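Local coordinates for protein arabinan endo-1,5-alpha-l-arabinosidase A (Cellvibrio cellulosa, PDB 1GYH) that hydrolyses the alpha-1,5-linked arabinofuranosyl bonds of linear arabinan, releasing almost exclusively arabinotriose during plant cell wall breakdown, at residues 249-261 with 300-312. Numbering follows the deposited sequence. Where two conformers were deposited one is given.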
loop_
_atom_site.group_PDB
_atom_site.type_symbol
_atom_site.label_atom_id
_atom_site.label_comp_id
_atom_site.label_asym_id
_atom_site.label_seq_id
_atom_site.Cartn_x
_atom_site.Cartn_y
_atom_site.Cartn_z
ATOM N N LEU A 249 -13.453 3.260 11.969
ATOM C CA LEU A 249 -12.228 3.942 12.355
ATOM C C LEU A 249 -11.213 3.045 13.069
ATOM O O LEU A 249 -11.545 2.388 14.055
ATOM C CB LEU A 249 -12.532 5.180 13.210
ATOM C CG LEU A 249 -11.291 5.900 13.773
ATOM C CD1 LEU A 249 -10.470 6.479 12.644
ATOM C CD2 LEU A 249 -11.623 6.978 14.805
ATOM N N LEU A 250 -9.985 3.034 12.567
ATOM C CA LEU A 250 -8.853 2.394 13.255
ATOM C C LEU A 250 -7.943 3.393 13.971
ATOM O O LEU A 250 -7.634 3.250 15.160
ATOM C CB LEU A 250 -8.032 1.571 12.270
ATOM C CG LEU A 250 -6.778 0.895 12.856
ATOM C CD1 LEU A 250 -7.202 -0.095 13.973
ATOM C CD2 LEU A 250 -5.995 0.192 11.812
ATOM N N ILE A 251 -7.488 4.411 13.239
ATOM C CA ILE A 251 -6.657 5.453 13.809
ATOM C C ILE A 251 -6.751 6.678 12.896
ATOM O O ILE A 251 -6.755 6.540 11.656
ATOM C CB ILE A 251 -5.186 5.007 13.960
ATOM C CG1 ILE A 251 -4.321 6.078 14.644
ATOM C CG2 ILE A 251 -4.579 4.447 12.606
ATOM C CD1 ILE A 251 -2.915 5.539 15.130
ATOM N N LYS A 252 -6.823 7.825 13.560
ATOM C CA LYS A 252 -6.793 9.153 12.968
ATOM C C LYS A 252 -5.743 10.014 13.642
ATOM O O LYS A 252 -5.154 9.667 14.668
ATOM C CB LYS A 252 -8.149 9.848 13.044
ATOM C CG LYS A 252 -8.688 10.183 14.452
ATOM C CD LYS A 252 -10.136 10.754 14.448
ATOM C CE LYS A 252 -10.599 11.037 15.904
ATOM N NZ LYS A 252 -11.754 11.985 16.026
ATOM N N GLY A 253 -5.479 11.161 13.033
ATOM C CA GLY A 253 -4.425 12.031 13.506
ATOM C C GLY A 253 -4.785 12.836 14.704
ATOM O O GLY A 253 -5.925 12.814 15.149
ATOM N N ASN A 254 -3.792 13.555 15.218
ATOM C CA ASN A 254 -3.941 14.433 16.356
ATOM C C ASN A 254 -3.122 15.743 16.148
ATOM O O ASN A 254 -2.670 16.027 15.034
ATOM C CB ASN A 254 -3.535 13.684 17.645
ATOM C CG ASN A 254 -2.124 13.149 17.592
ATOM O OD1 ASN A 254 -1.172 13.875 17.186
ATOM N ND2 ASN A 254 -1.950 11.863 18.013
ATOM N N LYS A 255 -2.943 16.533 17.190
ATOM C CA LYS A 255 -2.224 17.820 17.061
ATOM C C LYS A 255 -0.770 17.698 16.563
ATOM O O LYS A 255 -0.235 18.632 15.944
ATOM C CB LYS A 255 -2.297 18.644 18.359
ATOM C CG LYS A 255 -1.477 18.133 19.563
ATOM C CD LYS A 255 -1.988 18.682 20.946
ATOM C CE LYS A 255 -1.499 20.060 21.276
ATOM N NZ LYS A 255 -1.862 20.505 22.686
ATOM N N ARG A 256 -0.122 16.566 16.843
ATOM C CA ARG A 256 1.278 16.376 16.497
ATOM C C ARG A 256 1.451 15.707 15.133
ATOM O O ARG A 256 2.494 15.918 14.475
ATOM C CB ARG A 256 2.022 15.569 17.581
ATOM C CG ARG A 256 2.397 16.352 18.821
ATOM C CD ARG A 256 2.977 15.514 20.005
ATOM N NE ARG A 256 2.140 14.366 20.329
ATOM C CZ ARG A 256 0.962 14.426 20.953
ATOM N NH1 ARG A 256 0.452 15.580 21.369
ATOM N NH2 ARG A 256 0.290 13.307 21.177
ATOM N N TRP A 257 0.451 14.933 14.709
ATOM C CA TRP A 257 0.500 14.079 13.518
ATOM C C TRP A 257 -0.748 14.356 12.683
ATOM O O TRP A 257 -1.834 13.826 12.955
ATOM C CB TRP A 257 0.599 12.589 13.897
ATOM C CG TRP A 257 1.788 12.353 14.704
ATOM C CD1 TRP A 257 1.849 12.298 16.069
ATOM C CD2 TRP A 257 3.143 12.233 14.233
ATOM N NE1 TRP A 257 3.151 12.130 16.473
ATOM C CE2 TRP A 257 3.972 12.111 15.377
ATOM C CE3 TRP A 257 3.747 12.225 12.956
ATOM C CZ2 TRP A 257 5.375 11.965 15.291
ATOM C CZ3 TRP A 257 5.135 12.099 12.872
ATOM C CH2 TRP A 257 5.934 11.958 14.046
ATOM N N VAL A 258 -0.620 15.247 11.689
ATOM C CA VAL A 258 -1.796 15.779 10.983
ATOM C C VAL A 258 -1.951 15.051 9.684
ATOM O O VAL A 258 -1.287 15.337 8.687
ATOM C CB VAL A 258 -1.719 17.309 10.836
ATOM C CG1 VAL A 258 -2.946 17.870 10.141
ATOM C CG2 VAL A 258 -1.598 17.939 12.188
ATOM N N GLY A 259 -2.795 14.029 9.728
ATOM C CA GLY A 259 -2.946 13.083 8.655
ATOM C C GLY A 259 -2.015 11.912 8.780
ATOM O O GLY A 259 -0.837 12.081 9.131
ATOM N N LEU A 260 -2.534 10.724 8.476
ATOM C CA LEU A 260 -1.731 9.507 8.524
ATOM C C LEU A 260 -2.417 8.423 7.739
ATOM O O LEU A 260 -3.595 8.502 7.506
ATOM C CB LEU A 260 -1.443 9.103 10.001
ATOM C CG LEU A 260 -2.605 8.910 11.004
ATOM C CD1 LEU A 260 -3.422 7.707 10.758
ATOM C CD2 LEU A 260 -1.983 8.834 12.432
ATOM N N GLY A 261 -1.698 7.427 7.251
ATOM C CA GLY A 261 -2.335 6.424 6.445
ATOM C C GLY A 261 -1.427 5.696 5.468
ATOM O O GLY A 261 -0.210 5.562 5.694
ATOM N N GLY A 300 -13.486 -8.864 18.035
ATOM C CA GLY A 300 -12.765 -9.352 16.883
ATOM C C GLY A 300 -12.249 -8.261 15.923
ATOM O O GLY A 300 -12.021 -8.566 14.756
ATOM N N TRP A 301 -12.079 -7.032 16.416
ATOM C CA TRP A 301 -11.661 -5.859 15.608
ATOM C C TRP A 301 -10.282 -5.355 16.028
ATOM O O TRP A 301 -9.930 -5.348 17.240
ATOM C CB TRP A 301 -12.708 -4.709 15.675
ATOM C CG TRP A 301 -14.007 -5.154 15.127
ATOM C CD1 TRP A 301 -15.028 -5.697 15.836
ATOM C CD2 TRP A 301 -14.414 -5.176 13.762
ATOM N NE1 TRP A 301 -16.054 -6.055 15.004
ATOM C CE2 TRP A 301 -15.689 -5.760 13.717
ATOM C CE3 TRP A 301 -13.826 -4.749 12.550
ATOM C CZ2 TRP A 301 -16.399 -5.901 12.540
ATOM C CZ3 TRP A 301 -14.539 -4.910 11.383
ATOM C CH2 TRP A 301 -15.790 -5.493 11.380
ATOM N N PRO A 302 -9.497 -4.902 15.061
ATOM C CA PRO A 302 -8.162 -4.389 15.366
ATOM C C PRO A 302 -8.216 -3.098 16.128
ATOM O O PRO A 302 -9.173 -2.317 15.997
ATOM C CB PRO A 302 -7.505 -4.180 13.983
ATOM C CG PRO A 302 -8.650 -4.019 13.021
ATOM C CD PRO A 302 -9.818 -4.823 13.620
ATOM N N GLN A 303 -7.195 -2.900 16.952
ATOM C CA GLN A 303 -7.062 -1.733 17.812
ATOM C C GLN A 303 -5.567 -1.376 17.915
ATOM O O GLN A 303 -4.701 -2.275 17.972
ATOM C CB GLN A 303 -7.651 -2.073 19.189
ATOM C CG GLN A 303 -7.675 -0.979 20.134
ATOM C CD GLN A 303 -8.057 -1.421 21.558
ATOM O OE1 GLN A 303 -9.202 -1.843 21.809
ATOM N NE2 GLN A 303 -7.090 -1.325 22.488
ATOM N N VAL A 304 -5.266 -0.077 17.887
ATOM C CA VAL A 304 -3.917 0.445 18.135
ATOM C C VAL A 304 -3.908 1.563 19.182
ATOM O O VAL A 304 -4.945 2.180 19.468
ATOM C CB VAL A 304 -3.248 0.913 16.817
ATOM C CG1 VAL A 304 -3.018 -0.263 15.873
ATOM C CG2 VAL A 304 -4.080 2.037 16.128
ATOM N N ASP A 305 -2.748 1.796 19.789
ATOM C CA ASP A 305 -2.572 2.813 20.813
ATOM C C ASP A 305 -1.920 4.019 20.111
ATOM O O ASP A 305 -0.773 3.947 19.706
ATOM C CB ASP A 305 -1.706 2.244 21.967
ATOM C CG ASP A 305 -1.322 3.275 23.040
ATOM O OD1 ASP A 305 -1.754 4.475 22.985
ATOM O OD2 ASP A 305 -0.586 2.930 24.019
ATOM N N GLU A 306 -2.671 5.115 19.957
ATOM C CA GLU A 306 -2.153 6.257 19.180
ATOM C C GLU A 306 -0.923 6.939 19.816
ATOM O O GLU A 306 -0.204 7.689 19.154
ATOM C CB GLU A 306 -3.280 7.226 18.770
ATOM C CG GLU A 306 -3.826 8.188 19.770
ATOM C CD GLU A 306 -4.554 9.359 19.053
ATOM O OE1 GLU A 306 -5.554 9.164 18.279
ATOM O OE2 GLU A 306 -4.104 10.483 19.241
ATOM N N LYS A 307 -0.656 6.665 21.091
ATOM C CA LYS A 307 0.577 7.130 21.733
ATOM C C LYS A 307 1.834 6.625 21.068
ATOM O O LYS A 307 2.859 7.296 21.141
ATOM C CB LYS A 307 0.584 6.774 23.239
ATOM C CG LYS A 307 -0.459 7.577 24.018
ATOM C CD LYS A 307 -0.889 6.926 25.347
ATOM C CE LYS A 307 0.234 6.731 26.303
ATOM N NZ LYS A 307 -0.296 6.345 27.674
ATOM N N GLU A 308 1.760 5.458 20.408
ATOM C CA GLU A 308 2.921 4.937 19.685
ATOM C C GLU A 308 3.331 5.772 18.444
ATOM O O GLU A 308 4.439 5.642 17.950
ATOM C CB GLU A 308 2.713 3.468 19.313
ATOM C CG GLU A 308 2.700 2.598 20.581
ATOM C CD GLU A 308 2.525 1.105 20.321
ATOM O OE1 GLU A 308 2.321 0.705 19.175
ATOM O OE2 GLU A 308 2.582 0.341 21.300
ATOM N N LEU A 309 2.438 6.638 17.961
ATOM C CA LEU A 309 2.878 7.669 16.990
ATOM C C LEU A 309 4.025 8.498 17.544
ATOM O O LEU A 309 4.896 8.918 16.769
ATOM C CB LEU A 309 1.737 8.586 16.536
ATOM C CG LEU A 309 0.583 7.925 15.824
ATOM C CD1 LEU A 309 -0.577 8.894 15.665
ATOM C CD2 LEU A 309 0.956 7.323 14.479
ATOM N N ASP A 310 4.051 8.739 18.862
ATOM C CA ASP A 310 5.165 9.461 19.493
ATOM C C ASP A 310 6.337 8.574 19.936
ATOM O O ASP A 310 7.477 8.977 19.820
ATOM C CB ASP A 310 4.685 10.264 20.683
ATOM C CG ASP A 310 3.561 11.195 20.329
ATOM O OD1 ASP A 310 3.810 12.111 19.496
ATOM O OD2 ASP A 310 2.410 11.082 20.830
ATOM N N SER A 311 6.060 7.381 20.457
ATOM C CA SER A 311 7.115 6.560 21.065
ATOM C C SER A 311 7.858 5.669 20.089
ATOM O O SER A 311 8.967 5.199 20.422
ATOM C CB SER A 311 6.556 5.716 22.221
ATOM O OG SER A 311 5.512 4.861 21.800
ATOM N N TYR A 312 7.291 5.427 18.908
ATOM C CA TYR A 312 8.060 4.774 17.828
ATOM C C TYR A 312 8.847 5.874 17.092
ATOM O O TYR A 312 8.257 6.779 16.472
ATOM C CB TYR A 312 7.254 3.967 16.843
ATOM C CG TYR A 312 8.122 3.469 15.721
ATOM C CD1 TYR A 312 8.805 2.257 15.835
ATOM C CD2 TYR A 312 8.344 4.246 14.568
ATOM C CE1 TYR A 312 9.640 1.804 14.824
ATOM C CE2 TYR A 312 9.190 3.792 13.557
ATOM C CZ TYR A 312 9.840 2.583 13.689
ATOM O OH TYR A 312 10.703 2.137 12.707
HETATM O O HOH W 1 -11.225 -0.686 14.743
HETATM O O HOH W 2 -7.711 1.685 17.382
HETATM O O HOH W 3 -7.121 7.426 16.646
HETATM O O HOH W 4 -7.233 11.612 17.673
HETATM O O HOH W 5 0.231 10.445 19.379
#
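Asp310 is clasped by Arg256 and Trp257 together. The guanidinium approaches side-on, Arg256 NE to Asp310 OD1 at 2.9 Å and Arg256 NH2 to Asp310 OD2 at 3.1 Å, a two-nitrogen salt bridge with both donors on the syn side, though tilted out of the carboxylate plane. Trp257 NE1 donates to Asp310 OD1 at 3.1 Å, almost straight (169°) and in the indole plane, from the opposite face of the carboxylate to NE. Two donors on one oxygen, with water 5 donating to OD2, should restrict rotation of the acid and probably stabilise its negative charge. Leu309 lies over a face of the indole, its CB 4.0 Å from the centroid of the five-membered ring of Trp257 in a CH-pi contact, while Leu309 CD1 meets Leu260 CD2 at 3.5 Å and also Ile251 CD1. The two ends of the Asn254 amide serve different partners: OD1 accepts from Arg256 N, an Asx turn, and from Trp257 N, the wider Asx motif, whereas Asn254 ND2 donates to Glu306 OE2 at 2.8 Å, meeting the oxygen from above the carboxylate plane. Ile251 CG1 stands anti to the backbone N (chi1 -176°) and CD1 continues extended (chi2 166°), bringing Ile251 CD1 to Val304 CG2 at 3.8 Å. Beyond it water 2 joins Leu250 O to Val304 N. The contact thus packs the ends of strands 248-251 and 257-268, edges of two propeller sheets, and their joining loop against the chain from strand 302-303, the opposite edge of the latter sheet, into helix 308-311.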